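Local atomic coordinates of histidinol dehydrogenase (Elizabethkingia anophelis NUHP1, PDB entry 6AN0), a protein that probably catalyses the two successive NAD-dependent oxidations, with zinc as cofactor, that convert L-histidinol through L-histidinaldehyde into L-histidine, the last step of histidine biosynthesis. Residues Met9-Pro15 against Ser309-Asp315; Ile45-Asp50 against Phe201-Thr205; Ile87-Gln91 against Tyr177-Leu181; Thr113-Val117 against Gln405-Pro409; Ala209-Gly214 against Val232-Met236. One frame throughout, in Å; residues are numbered along the deposited sequence.

Contact 1 of 5, residues Met9-Pro15 against Ser309-Asp315; sequences MQTYINP and SRGIVLD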
# COMPACT_ATOMS: atom_id res chain seq x y z
N MET A 9 9.25 -31.77 16.18
CA MET A 9 8.20 -30.77 16.31
C MET A 9 7.39 -31.02 17.57
O MET A 9 7.01 -32.16 17.86
CB MET A 9 7.26 -30.79 15.10
CG MET A 9 6.65 -29.47 14.72
SD MET A 9 5.76 -29.68 13.16
CE MET A 9 4.26 -30.43 13.77
N GLN A 10 7.10 -29.95 18.31
CA GLN A 10 6.33 -30.02 19.54
C GLN A 10 4.84 -30.05 19.23
O GLN A 10 4.37 -29.42 18.28
CB GLN A 10 6.66 -28.82 20.42
CG GLN A 10 6.04 -28.83 21.80
CD GLN A 10 6.83 -28.00 22.78
OE1 GLN A 10 8.05 -27.89 22.68
NE2 GLN A 10 6.14 -27.39 23.74
N THR A 11 4.09 -30.79 20.05
CA THR A 11 2.66 -30.98 19.80
C THR A 11 1.82 -30.54 20.99
O THR A 11 2.25 -30.59 22.15
CB THR A 11 2.34 -32.44 19.48
OG1 THR A 11 2.79 -33.28 20.55
CG2 THR A 11 3.01 -32.86 18.20
N TYR A 12 0.59 -30.13 20.68
CA TYR A 12 -0.37 -29.65 21.67
C TYR A 12 -1.73 -30.25 21.34
O TYR A 12 -2.24 -30.06 20.23
CB TYR A 12 -0.45 -28.12 21.65
CG TYR A 12 0.90 -27.43 21.74
CD1 TYR A 12 1.41 -27.03 22.97
CD2 TYR A 12 1.66 -27.20 20.61
CE1 TYR A 12 2.65 -26.40 23.06
CE2 TYR A 12 2.90 -26.58 20.69
CZ TYR A 12 3.38 -26.18 21.91
OH TYR A 12 4.61 -25.57 21.98
N ILE A 13 -2.32 -30.98 22.29
CA ILE A 13 -3.54 -31.74 22.05
C ILE A 13 -4.70 -31.01 22.72
O ILE A 13 -4.82 -31.01 23.95
CB ILE A 13 -3.44 -33.18 22.58
CG1 ILE A 13 -2.16 -33.85 22.07
CG2 ILE A 13 -4.67 -33.97 22.16
CD1 ILE A 13 -2.06 -33.92 20.54
N ASN A 14 -5.58 -30.42 21.90
CA ASN A 14 -6.74 -29.67 22.37
C ASN A 14 -6.36 -28.58 23.38
O ASN A 14 -6.83 -28.59 24.52
CB ASN A 14 -7.79 -30.60 22.97
CG ASN A 14 -8.20 -31.72 22.02
OD1 ASN A 14 -8.04 -32.90 22.34
ND2 ASN A 14 -8.74 -31.35 20.87
N PRO A 15 -5.51 -27.63 22.99
CA PRO A 15 -5.18 -26.54 23.92
C PRO A 15 -6.40 -25.65 24.14
O PRO A 15 -7.22 -25.46 23.23
CB PRO A 15 -4.06 -25.79 23.19
CG PRO A 15 -4.31 -26.05 21.75
CD PRO A 15 -4.89 -27.43 21.67
N SER A 309 8.40 -24.92 15.43
CA SER A 309 7.14 -25.26 14.79
C SER A 309 6.23 -26.01 15.76
O SER A 309 6.65 -26.47 16.82
CB SER A 309 7.42 -26.08 13.52
OG SER A 309 8.15 -25.28 12.60
N ARG A 310 4.94 -26.11 15.39
CA ARG A 310 3.93 -26.64 16.29
C ARG A 310 2.93 -27.50 15.53
O ARG A 310 2.46 -27.09 14.47
CB ARG A 310 3.17 -25.50 17.00
CG ARG A 310 4.06 -24.44 17.63
CD ARG A 310 3.29 -23.46 18.48
NE ARG A 310 4.22 -22.60 19.22
CZ ARG A 310 4.52 -21.35 18.88
NH1 ARG A 310 3.94 -20.80 17.82
NH2 ARG A 310 5.38 -20.65 19.61
N GLY A 311 2.60 -28.66 16.08
CA GLY A 311 1.45 -29.45 15.64
C GLY A 311 0.37 -29.41 16.70
O GLY A 311 0.62 -29.67 17.88
N ILE A 312 -0.85 -29.07 16.27
CA ILE A 312 -1.95 -28.80 17.19
C ILE A 312 -3.18 -29.58 16.76
O ILE A 312 -3.59 -29.50 15.60
CB ILE A 312 -2.26 -27.29 17.25
CG1 ILE A 312 -0.98 -26.50 17.54
CG2 ILE A 312 -3.35 -27.00 18.28
CD1 ILE A 312 -1.12 -25.00 17.40
N VAL A 313 -3.77 -30.32 17.69
CA VAL A 313 -5.03 -31.01 17.45
C VAL A 313 -6.17 -30.15 17.98
O VAL A 313 -6.17 -29.73 19.14
CB VAL A 313 -5.06 -32.40 18.10
CG1 VAL A 313 -6.42 -33.05 17.88
CG2 VAL A 313 -3.97 -33.27 17.52
N LEU A 314 -7.14 -29.87 17.11
CA LEU A 314 -8.34 -29.11 17.45
C LEU A 314 -9.55 -29.88 16.93
O LEU A 314 -9.48 -30.50 15.86
CB LEU A 314 -8.27 -27.70 16.83
CG LEU A 314 -7.14 -26.80 17.35
CD1 LEU A 314 -6.96 -25.53 16.49
CD2 LEU A 314 -7.37 -26.44 18.83
N ASP A 315 -10.66 -29.84 17.66
CA ASP A 315 -11.71 -30.83 17.47
C ASP A 315 -12.71 -30.48 16.37
O ASP A 315 -13.75 -31.14 16.28
CB ASP A 315 -12.43 -31.10 18.80
CG ASP A 315 -13.11 -29.86 19.37
OD1 ASP A 315 -13.19 -28.83 18.69
OD2 ASP A 315 -13.56 -29.94 20.54

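Contact 2 of 5, residues Ile45-Asp50 against Phe201-Thr205; sequences IKNEKD and FGTET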
# COMPACT_ATOMS: atom_id res chain seq x y z
N ILE A 45 26.15 6.85 -0.18
CA ILE A 45 25.56 6.75 -1.52
C ILE A 45 25.21 8.14 -2.03
O ILE A 45 25.42 8.46 -3.21
CB ILE A 45 24.32 5.83 -1.51
CG1 ILE A 45 24.71 4.36 -1.32
CG2 ILE A 45 23.47 6.02 -2.81
CD1 ILE A 45 25.45 3.73 -2.50
N LYS A 46 24.65 8.99 -1.16
CA LYS A 46 24.31 10.36 -1.55
C LYS A 46 25.55 11.16 -1.95
O LYS A 46 25.51 11.93 -2.91
CB LYS A 46 23.59 11.05 -0.40
CG LYS A 46 22.40 11.89 -0.80
CD LYS A 46 21.67 12.36 0.45
CE LYS A 46 21.44 11.20 1.41
NZ LYS A 46 21.00 11.64 2.77
N ASN A 47 26.65 11.01 -1.20
CA ASN A 47 27.81 11.84 -1.46
C ASN A 47 28.74 11.27 -2.53
O ASN A 47 29.29 12.03 -3.33
CB ASN A 47 28.62 12.08 -0.17
CG ASN A 47 27.85 12.90 0.86
OD1 ASN A 47 27.01 13.73 0.52
ND2 ASN A 47 28.14 12.66 2.13
N GLU A 48 28.92 9.95 -2.56
CA GLU A 48 29.93 9.35 -3.43
C GLU A 48 29.34 8.53 -4.57
O GLU A 48 30.10 8.10 -5.44
CB GLU A 48 30.88 8.46 -2.62
CG GLU A 48 31.64 9.17 -1.49
CD GLU A 48 32.64 10.21 -1.99
OE1 GLU A 48 32.99 10.20 -3.19
OE2 GLU A 48 33.08 11.03 -1.16
N LYS A 49 28.02 8.28 -4.56
CA LYS A 49 27.31 7.64 -5.67
C LYS A 49 27.98 6.36 -6.15
O LYS A 49 28.17 5.43 -5.35
CB LYS A 49 27.13 8.65 -6.81
CG LYS A 49 26.39 9.91 -6.34
CD LYS A 49 26.37 10.99 -7.40
CE LYS A 49 25.90 12.32 -6.81
NZ LYS A 49 24.57 12.19 -6.14
N ASP A 50 28.31 6.27 -7.45
CA ASP A 50 28.88 5.03 -7.99
C ASP A 50 30.14 4.61 -7.23
O ASP A 50 30.43 3.41 -7.12
CB ASP A 50 29.24 5.19 -9.47
CG ASP A 50 28.06 4.92 -10.40
OD1 ASP A 50 26.95 4.61 -9.92
OD2 ASP A 50 28.27 5.01 -11.63
N PHE A 201 18.27 6.87 -3.84
CA PHE A 201 18.77 8.20 -4.15
C PHE A 201 19.25 8.34 -5.58
O PHE A 201 19.34 9.47 -6.08
CB PHE A 201 19.91 8.59 -3.19
CG PHE A 201 19.51 8.54 -1.74
CD1 PHE A 201 18.79 9.58 -1.17
CD2 PHE A 201 19.81 7.42 -0.96
CE1 PHE A 201 18.40 9.53 0.17
CE2 PHE A 201 19.41 7.36 0.37
CZ PHE A 201 18.70 8.41 0.94
N GLY A 202 19.55 7.24 -6.26
CA GLY A 202 20.10 7.29 -7.60
C GLY A 202 21.60 7.51 -7.58
O GLY A 202 22.12 8.14 -6.67
N THR A 203 22.30 6.97 -8.57
CA THR A 203 23.71 7.27 -8.80
C THR A 203 23.89 7.61 -10.27
O THR A 203 22.92 7.68 -11.03
CB THR A 203 24.62 6.09 -8.41
OG1 THR A 203 24.41 5.00 -9.31
CG2 THR A 203 24.34 5.63 -6.97
N GLU A 204 25.15 7.82 -10.67
CA GLU A 204 25.42 8.05 -12.09
C GLU A 204 24.93 6.90 -12.95
O GLU A 204 24.47 7.12 -14.07
CB GLU A 204 26.91 8.28 -12.31
CG GLU A 204 27.49 9.47 -11.56
CD GLU A 204 28.19 9.06 -10.28
OE1 GLU A 204 27.87 7.97 -9.76
OE2 GLU A 204 29.06 9.82 -9.80
N THR A 205 25.02 5.66 -12.45
CA THR A 205 24.65 4.49 -13.24
C THR A 205 23.22 4.03 -13.01
O THR A 205 22.59 3.49 -13.93
CB THR A 205 25.61 3.34 -12.94
OG1 THR A 205 26.96 3.77 -13.21
CG2 THR A 205 25.32 2.12 -13.81
O HOH W 1 23.12 9.60 -4.62
O HOH W 2 30.97 8.70 -8.35

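Contact 3 of 5, residues Ile87-Gln91 against Tyr177-Leu181; sequences IQAIQ and YTANL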
# COMPACT_ATOMS: atom_id res chain seq x y z
N ILE A 87 14.98 -23.93 -19.38
CA ILE A 87 14.38 -22.88 -20.21
C ILE A 87 12.90 -23.16 -20.42
O ILE A 87 12.05 -22.26 -20.30
CB ILE A 87 15.14 -22.78 -21.55
CG1 ILE A 87 16.44 -22.01 -21.37
CG2 ILE A 87 14.25 -22.16 -22.62
CD1 ILE A 87 17.28 -21.93 -22.64
N GLN A 88 12.57 -24.40 -20.75
CA GLN A 88 11.17 -24.77 -20.98
C GLN A 88 10.34 -24.59 -19.72
O GLN A 88 9.20 -24.11 -19.78
CB GLN A 88 11.11 -26.21 -21.50
CG GLN A 88 9.73 -26.78 -21.66
CD GLN A 88 9.77 -28.14 -22.33
OE1 GLN A 88 10.14 -28.26 -23.50
NE2 GLN A 88 9.42 -29.19 -21.58
N ALA A 89 10.89 -24.98 -18.57
CA ALA A 89 10.16 -24.84 -17.31
C ALA A 89 9.94 -23.37 -16.96
O ALA A 89 8.85 -22.99 -16.50
CB ALA A 89 10.92 -25.55 -16.19
N ILE A 90 10.96 -22.53 -17.15
CA ILE A 90 10.82 -21.12 -16.82
C ILE A 90 9.78 -20.46 -17.73
O ILE A 90 8.99 -19.63 -17.28
CB ILE A 90 12.19 -20.41 -16.90
CG1 ILE A 90 13.10 -20.94 -15.79
CG2 ILE A 90 12.02 -18.90 -16.78
CD1 ILE A 90 14.51 -20.36 -15.80
N GLN A 91 9.77 -20.84 -19.01
CA GLN A 91 8.77 -20.27 -19.92
C GLN A 91 7.36 -20.72 -19.54
O GLN A 91 6.41 -19.94 -19.65
CB GLN A 91 9.12 -20.66 -21.36
CG GLN A 91 10.45 -20.06 -21.78
CD GLN A 91 10.72 -20.15 -23.26
OE1 GLN A 91 11.33 -19.26 -23.84
NE2 GLN A 91 10.26 -21.24 -23.89
N TYR A 177 19.38 -14.89 -17.22
CA TYR A 177 18.50 -15.45 -18.24
C TYR A 177 17.05 -15.03 -17.99
O TYR A 177 16.37 -14.55 -18.91
CB TYR A 177 18.61 -16.98 -18.28
CG TYR A 177 17.49 -17.57 -19.12
CD1 TYR A 177 16.30 -18.03 -18.54
CD2 TYR A 177 17.59 -17.57 -20.51
CE1 TYR A 177 15.25 -18.51 -19.34
CE2 TYR A 177 16.56 -18.06 -21.30
CZ TYR A 177 15.40 -18.52 -20.71
OH TYR A 177 14.40 -18.99 -21.52
N THR A 178 16.57 -15.23 -16.76
CA THR A 178 15.18 -14.96 -16.44
C THR A 178 14.85 -13.47 -16.53
O THR A 178 13.78 -13.10 -17.04
CB THR A 178 14.85 -15.51 -15.05
OG1 THR A 178 15.20 -16.91 -15.00
CG2 THR A 178 13.37 -15.37 -14.77
N ALA A 179 15.74 -12.60 -16.05
CA ALA A 179 15.47 -11.16 -16.18
C ALA A 179 15.45 -10.74 -17.64
O ALA A 179 14.57 -9.98 -18.06
CB ALA A 179 16.49 -10.34 -15.39
N ASN A 180 16.41 -11.24 -18.43
CA ASN A 180 16.45 -10.88 -19.84
C ASN A 180 15.22 -11.41 -20.58
O ASN A 180 14.69 -10.72 -21.46
CB ASN A 180 17.73 -11.40 -20.48
CG ASN A 180 17.82 -11.06 -21.95
OD1 ASN A 180 17.56 -11.90 -22.82
ND2 ASN A 180 18.16 -9.82 -22.23
N LEU A 181 14.76 -12.61 -20.21
CA LEU A 181 13.58 -13.21 -20.84
C LEU A 181 12.36 -12.28 -20.78
O LEU A 181 11.63 -12.15 -21.77
CB LEU A 181 13.24 -14.54 -20.16
CG LEU A 181 11.96 -15.26 -20.62
CD1 LEU A 181 12.07 -15.71 -22.07
CD2 LEU A 181 11.63 -16.45 -19.70
O HOH W 3 14.38 -18.30 -24.08

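Contact 4 of 5, residues Thr113-Val117 against Gln405-Pro409; sequences TTEGV and QNIGP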
# COMPACT_ATOMS: atom_id res chain seq x y z
N THR A 113 -22.84 9.41 -10.10
CA THR A 113 -23.23 9.36 -8.69
C THR A 113 -24.54 10.09 -8.46
O THR A 113 -25.35 9.68 -7.62
CB THR A 113 -22.11 9.93 -7.81
OG1 THR A 113 -21.76 11.24 -8.27
CG2 THR A 113 -20.89 9.04 -7.90
N THR A 114 -24.75 11.18 -9.18
CA THR A 114 -25.97 11.95 -9.15
C THR A 114 -26.03 12.68 -10.48
O THR A 114 -25.05 12.71 -11.23
CB THR A 114 -26.00 12.89 -7.93
OG1 THR A 114 -27.28 13.52 -7.82
CG2 THR A 114 -24.92 13.94 -8.05
N GLU A 115 -27.20 13.24 -10.81
CA GLU A 115 -27.37 13.81 -12.14
C GLU A 115 -26.29 14.83 -12.46
O GLU A 115 -26.06 15.77 -11.69
CB GLU A 115 -28.75 14.46 -12.28
CG GLU A 115 -28.86 15.29 -13.56
CD GLU A 115 -30.24 15.93 -13.74
OE1 GLU A 115 -31.07 15.84 -12.81
OE2 GLU A 115 -30.48 16.52 -14.81
N GLY A 116 -25.59 14.62 -13.58
CA GLY A 116 -24.56 15.55 -14.03
C GLY A 116 -23.21 15.41 -13.35
O GLY A 116 -22.36 16.30 -13.50
N VAL A 117 -22.97 14.33 -12.62
CA VAL A 117 -21.72 14.13 -11.92
C VAL A 117 -21.23 12.74 -12.29
O VAL A 117 -21.81 11.74 -11.84
CB VAL A 117 -21.87 14.26 -10.40
CG1 VAL A 117 -20.53 14.03 -9.72
CG2 VAL A 117 -22.47 15.63 -10.03
N GLN A 405 -25.26 22.61 -10.47
CA GLN A 405 -26.52 23.12 -9.91
C GLN A 405 -27.14 22.12 -8.94
O GLN A 405 -27.82 22.51 -7.99
CB GLN A 405 -27.49 23.47 -11.03
CG GLN A 405 -27.18 24.79 -11.72
CD GLN A 405 -28.04 25.04 -12.94
OE1 GLN A 405 -28.43 24.11 -13.65
NE2 GLN A 405 -28.35 26.31 -13.20
N ASN A 406 -26.88 20.82 -9.15
CA ASN A 406 -27.45 19.76 -8.32
C ASN A 406 -26.76 19.67 -6.96
O ASN A 406 -27.40 19.81 -5.91
CB ASN A 406 -27.35 18.44 -9.10
CG ASN A 406 -27.80 17.23 -8.29
OD1 ASN A 406 -28.54 17.34 -7.32
ND2 ASN A 406 -27.35 16.06 -8.72
N ILE A 407 -25.44 19.47 -6.95
CA ILE A 407 -24.73 19.26 -5.69
C ILE A 407 -24.19 20.56 -5.10
O ILE A 407 -23.73 20.56 -3.95
CB ILE A 407 -23.57 18.25 -5.85
CG1 ILE A 407 -22.51 18.77 -6.82
CG2 ILE A 407 -24.12 16.92 -6.31
CD1 ILE A 407 -21.26 17.87 -6.90
N GLY A 408 -24.23 21.66 -5.85
CA GLY A 408 -23.63 22.91 -5.44
C GLY A 408 -24.12 23.48 -4.12
O GLY A 408 -23.32 23.81 -3.23
N PRO A 409 -25.43 23.64 -3.97
CA PRO A 409 -25.94 24.19 -2.69
C PRO A 409 -25.52 23.37 -1.48
O PRO A 409 -25.16 23.95 -0.45
CB PRO A 409 -27.46 24.19 -2.89
CG PRO A 409 -27.64 24.29 -4.38
CD PRO A 409 -26.51 23.50 -4.98

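Contact 5 of 5, residues Ala209-Gly214 against Val232-Met236; sequences ADKIFG and VAIDM. With EDO (1,2-ethanediol), chain D.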
# COMPACT_ATOMS: atom_id res chain seq x y z
N ALA A 209 14.50 4.75 -8.13
CA ALA A 209 13.21 4.10 -8.20
C ALA A 209 12.13 4.92 -7.50
O ALA A 209 12.41 5.67 -6.56
CB ALA A 209 13.30 2.71 -7.56
N ASP A 210 10.88 4.77 -7.95
CA ASP A 210 9.74 5.27 -7.20
C ASP A 210 9.24 4.27 -6.17
O ASP A 210 8.66 4.67 -5.15
CB ASP A 210 8.58 5.62 -8.14
CG ASP A 210 8.96 6.67 -9.17
OD1 ASP A 210 8.73 6.45 -10.38
OD2 ASP A 210 9.48 7.74 -8.76
N LYS A 211 9.45 2.98 -6.42
CA LYS A 211 9.00 1.91 -5.53
C LYS A 211 9.98 0.75 -5.65
O LYS A 211 10.40 0.40 -6.76
CB LYS A 211 7.57 1.47 -5.87
CG LYS A 211 6.94 0.51 -4.87
CD LYS A 211 5.41 0.41 -5.08
CE LYS A 211 4.75 -0.57 -4.12
NZ LYS A 211 3.24 -0.52 -4.24
N ILE A 212 10.33 0.15 -4.51
CA ILE A 212 11.31 -0.94 -4.44
C ILE A 212 10.62 -2.20 -3.94
O ILE A 212 9.90 -2.17 -2.93
CB ILE A 212 12.49 -0.57 -3.53
CG1 ILE A 212 13.26 0.63 -4.11
CG2 ILE A 212 13.40 -1.78 -3.29
CD1 ILE A 212 14.25 1.29 -3.11
N PHE A 213 10.86 -3.32 -4.64
CA PHE A 213 10.25 -4.62 -4.37
C PHE A 213 11.32 -5.66 -4.06
O PHE A 213 12.43 -5.61 -4.60
CB PHE A 213 9.49 -5.13 -5.59
CG PHE A 213 8.27 -4.34 -5.94
CD1 PHE A 213 7.02 -4.81 -5.60
CD2 PHE A 213 8.39 -3.12 -6.61
CE1 PHE A 213 5.87 -4.08 -5.94
CE2 PHE A 213 7.25 -2.39 -6.94
CZ PHE A 213 6.00 -2.87 -6.60
N GLY A 214 10.97 -6.64 -3.23
CA GLY A 214 11.78 -7.82 -3.05
C GLY A 214 12.34 -7.96 -1.64
O GLY A 214 12.89 -7.01 -1.09
N VAL A 232 10.64 7.04 -1.15
CA VAL A 232 10.38 5.87 -1.99
C VAL A 232 9.30 5.01 -1.34
O VAL A 232 9.18 4.97 -0.11
CB VAL A 232 11.69 5.08 -2.24
CG1 VAL A 232 12.11 4.31 -1.01
CG2 VAL A 232 11.56 4.14 -3.43
N ALA A 233 8.47 4.35 -2.17
CA ALA A 233 7.52 3.37 -1.67
C ALA A 233 8.18 1.99 -1.63
O ALA A 233 9.11 1.73 -2.38
CB ALA A 233 6.26 3.33 -2.55
N ILE A 234 7.68 1.10 -0.76
CA ILE A 234 8.14 -0.28 -0.77
C ILE A 234 6.95 -1.23 -0.84
O ILE A 234 5.81 -0.84 -0.58
CB ILE A 234 9.02 -0.60 0.47
CG1 ILE A 234 8.21 -0.54 1.76
CG2 ILE A 234 10.23 0.36 0.50
CD1 ILE A 234 9.00 -0.97 2.99
N ASP A 235 7.23 -2.49 -1.21
CA ASP A 235 6.15 -3.44 -1.47
C ASP A 235 5.42 -3.81 -0.19
O ASP A 235 4.19 -3.67 -0.10
CB ASP A 235 6.65 -4.70 -2.20
CG ASP A 235 7.93 -5.31 -1.62
OD1 ASP A 235 8.59 -4.72 -0.72
OD2 ASP A 235 8.30 -6.41 -2.11
N MET A 236 6.14 -4.27 0.82
CA MET A 236 5.51 -4.67 2.07
C MET A 236 6.61 -4.89 3.11
O MET A 236 7.78 -4.99 2.74
CB MET A 236 4.72 -5.95 1.87
CG MET A 236 5.62 -7.11 1.56
SD MET A 236 4.66 -8.57 1.16
CE MET A 236 3.96 -8.08 -0.40
C1 EDO D . 1.49 -5.36 -1.89
O1 EDO D . 0.56 -4.71 -2.77
C2 EDO D . 2.87 -4.94 -2.39
O2 EDO D . 2.83 -3.53 -2.51

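Contact 1 of 5, residues Met9-Pro15 against Ser309-Asp315
Tyr12 meets the aliphatic stem of Arg310 obliquely, through CE2, where two parallel strands, 10-13 and 310-313, run side by side in directions that differ by 16°. Four backbone bonds join them in steps. Gly311 N donates to Gln10 O at 2.9 Å and Tyr12 N to Gly311 O at 2.8 Å; Val313 N then reaches Tyr12 O, and Asn14 N reaches Val313 O by a more bent bond as the chain leaves the strand.

Packing is tight at Gly311. With no side chain here, the Met9 methyl CE can lie 3.4 Å from Gly311 N, the thioether bending at its last torsion (chi3 80°) to bring it over the backbone. Farther along this face, branched Ile13 and Val313 stand side by side, CD1 to CG2 at 3.6 Å, and helix 279-293 packs on Thr11 and Val313. On the other face Tyr12 CE2 meets Arg310 CD at 3.8 Å, with the ring and guanidinium planes 56° apart; the extended arginine carries NH1 onward to Gln25 O. Pro15 CG closes the far end against Ile312 CG2, 3.7 Å away.

The outer side is looser. Within this chain, strand 10-13 lies at the edge of the six-stranded parallel sheet, and exposed Gln10 sends its amide away from its neighbour. The Asn14 amide, also exposed, comes no nearer to Val313 O than 3.5 Å from ND2. Directional peptide bonds therefore set the alignment of this edge strand, while methyl, methylene and ring surfaces bury its inner flank and amides face the solvent.

Contact 2 of 5, residues Ile45-Asp50 against Phe201-Thr205
Phe201 offers one face of its ring to Lys46, whose CE sits 3.7 Å above the plane and toward the rim, a CH-pi contact that uses the lysine's methylene and not its charge. Ile45 CG2 reaches Phe201 CD2 obliquely at 4.3 Å, and the rings of Phe42 and Phe230 meet Phe201 edge-to-face. Two helix ends face each other beyond this apolar patch: Lys49, with positive phi, separates helix 35-48 from helix 50-61, and Gly202, where positive phi suits glycine, ends helix 192-201. One water donates to both Ile45 O and Gly202 O. At the start of helix 50-61, Asp50 N donates to Glu204 OE1 at 2.9 Å, on the syn lone pair of that oxygen; the glutamate's chain bends at chi2 (99°) to bring its carboxylate there. Its other oxygen, OE2, is linked through a second water to Glu48 O. Asp50 answers in the opposite direction, its OD1 accepting from Thr203 OG1 at 2.6 Å, nearly along the C-O axis. Thr205 OG1 lies beside Asp50 OD2, though the modelled separation is doubtfully short. The carboxylates of Asp50 and Glu204 approach to 3.5 Å between OD1 and OE1, a repulsion that the Asp50 N-H and the Thr203 hydroxyl probably relieve.

Contact 3 of 5, residues Ile87-Gln91 against Tyr177-Leu181
The segment bearing Ile87 and Ile90 crosses the one bearing Tyr177 and Leu181 at -48°, with 11.4 Å between the helix axes, a wide spacing spanned by large side chains. Tyr177 does most of the spanning. Its CG stands anti to the backbone N (chi1 168°), which carries the ring toward the other helix, and Ile87 meets its outer end at about a right angle: CG1 touches CZ at 3.7 Å and CG2 lies 3.4 Å from OH. Ile90 slides past the same ring in the opposite direction, its CD1 4.0 Å from Tyr177 CD1. These two isoleucines, about one turn apart, give the helix an apolar surface on one side of the ring. Helix 84-102 thereby packs on helix 173-181, which leads into strand 186-189 of the mixed sheet, while Leu145 of helix 142-154 touches both Ile90 and Thr178. Ile90 CD1 also rests 3.6 Å from Thr178 OG1, a hydroxyl already bonded to Ala174 O and thus acceptable beside a methyl. Leu181 CD2 continues the apolar surface against Ile90 CG2 at 3.8 Å. At the more polar rim the Gln91 amide crosses Tyr177, and a water links Gln91 OE1 to Tyr177 OH, 2.7 Å from the phenolic oxygen.

Contact 4 of 5, residues Thr113-Val117 against Gln405-Pro409
Asn406 points its amide nitrogen at Thr114 and Glu115 and uses both of its N-H groups there. ND2 donates to Thr114 OG1 at 2.7 Å and to Glu115 O at 3.3 Å. Both acceptors lie close to the amide plane, 7° and 13° out of it, and the carbonyl is met in its own plane, on a lone pair. An asparagine suits the place because its flat NH2 can serve a hydroxyl and a backbone carbonyl at once. Its CG lies anti to the backbone N (chi1 175°), which swings the amide off the helix toward the turn.

Alongside this polar pair, Ile407 makes the apolar contact. Its CG2 lies 3.5 Å from Thr114 CG2, and its CD1 meets Val117 CG2 tip to tip at 4.0 Å. The two branches of Thr114 are thus divided, hydroxyl to the amide and methyl to the isoleucine.

The acceptors are held by a type II beta turn from Thr114 to Val117, closed by Val117 N to Thr114 O at 3.0 Å, with Gly116 at the third position, where positive phi favours glycine. This turn joins antiparallel strands 111-114 and 117-132 and meets helix 401-417. Farther out, Gly116 makes a backbone hydrogen bond with Thr400, just before that helix. The second subunit also packs here: its Asn96 touches Thr114 and Ile407, and its Ser367 O accepts from Thr113 OG1.

Contact 5 of 5, residues Ala209-Gly214 against Val232-Met236
Lys211 and Ala233 face each other on neighbouring parallel strands, the lysine CG resting 3.7 Å from the alanine CB, a methyl small enough for the long chain to run over it. The backbone bonds start with Ala233 N, which donates to Asp210 O at 3.0 Å; that carbonyl also accepts from Asn381 ND2 of the second subunit. Ile212 N then gives to Ala233 O at 2.9 Å, whereas the next bond, Asp235 N to Ile212 O, is weak. Here a side chain takes over: Gly214 N donates to Asp235 OD2 at 2.9 Å, coming from above the carboxylate plane, 45° out of it. Asp235 holds its CG between the backbone N and carbonyl carbon (chi1 46°), which folds the carboxylate back toward the other strand. Its OD1 accepts a weak bond from Met236 N and forms a salt bridge with Lys224, whose ammonium group also serves Gly214 O. Positive phi suits glycine at 214. Lys211 runs fully extended to put NZ on Ser389 O, with a weak bond to a 1,2-ethanediol, probably from the crystallisation liquor, whose O2 donates to Asp235 O at 2.8 Å.

Strands 211-213 and 233-234 are the two arms of a beta-alpha-beta crossover through helix 218-227. Strand 117-132 flanks 211-213 on its other side, helix 192-201 packs on Ile212 and Val232, and the Phe213 ring stacks with Phe390.

Contacts 2 and 3 gather near contact 5, their centres about 18 Å and about 24 Å from its centre. Contacts 2 and 5 both come near residues predicted to bind NAD: the Ile45 and Gln194 side chains are about 4 Å apart, and Gly214 is about 5 Å from the Tyr132 side chain. Contact 1 belongs to a separate parallel sheet, its centre about 52 Å from that of contact 2, yet its Ser309 side chain is about 8 Å from that of Gln263, a predicted zinc ligand. Contact 4 stands apart near the second subunit, which contacts 3 and 5 also touch, and shares the mixed sheet with contact 5. Its Ile407 side chain is about 14 Å from a bound zinc ion.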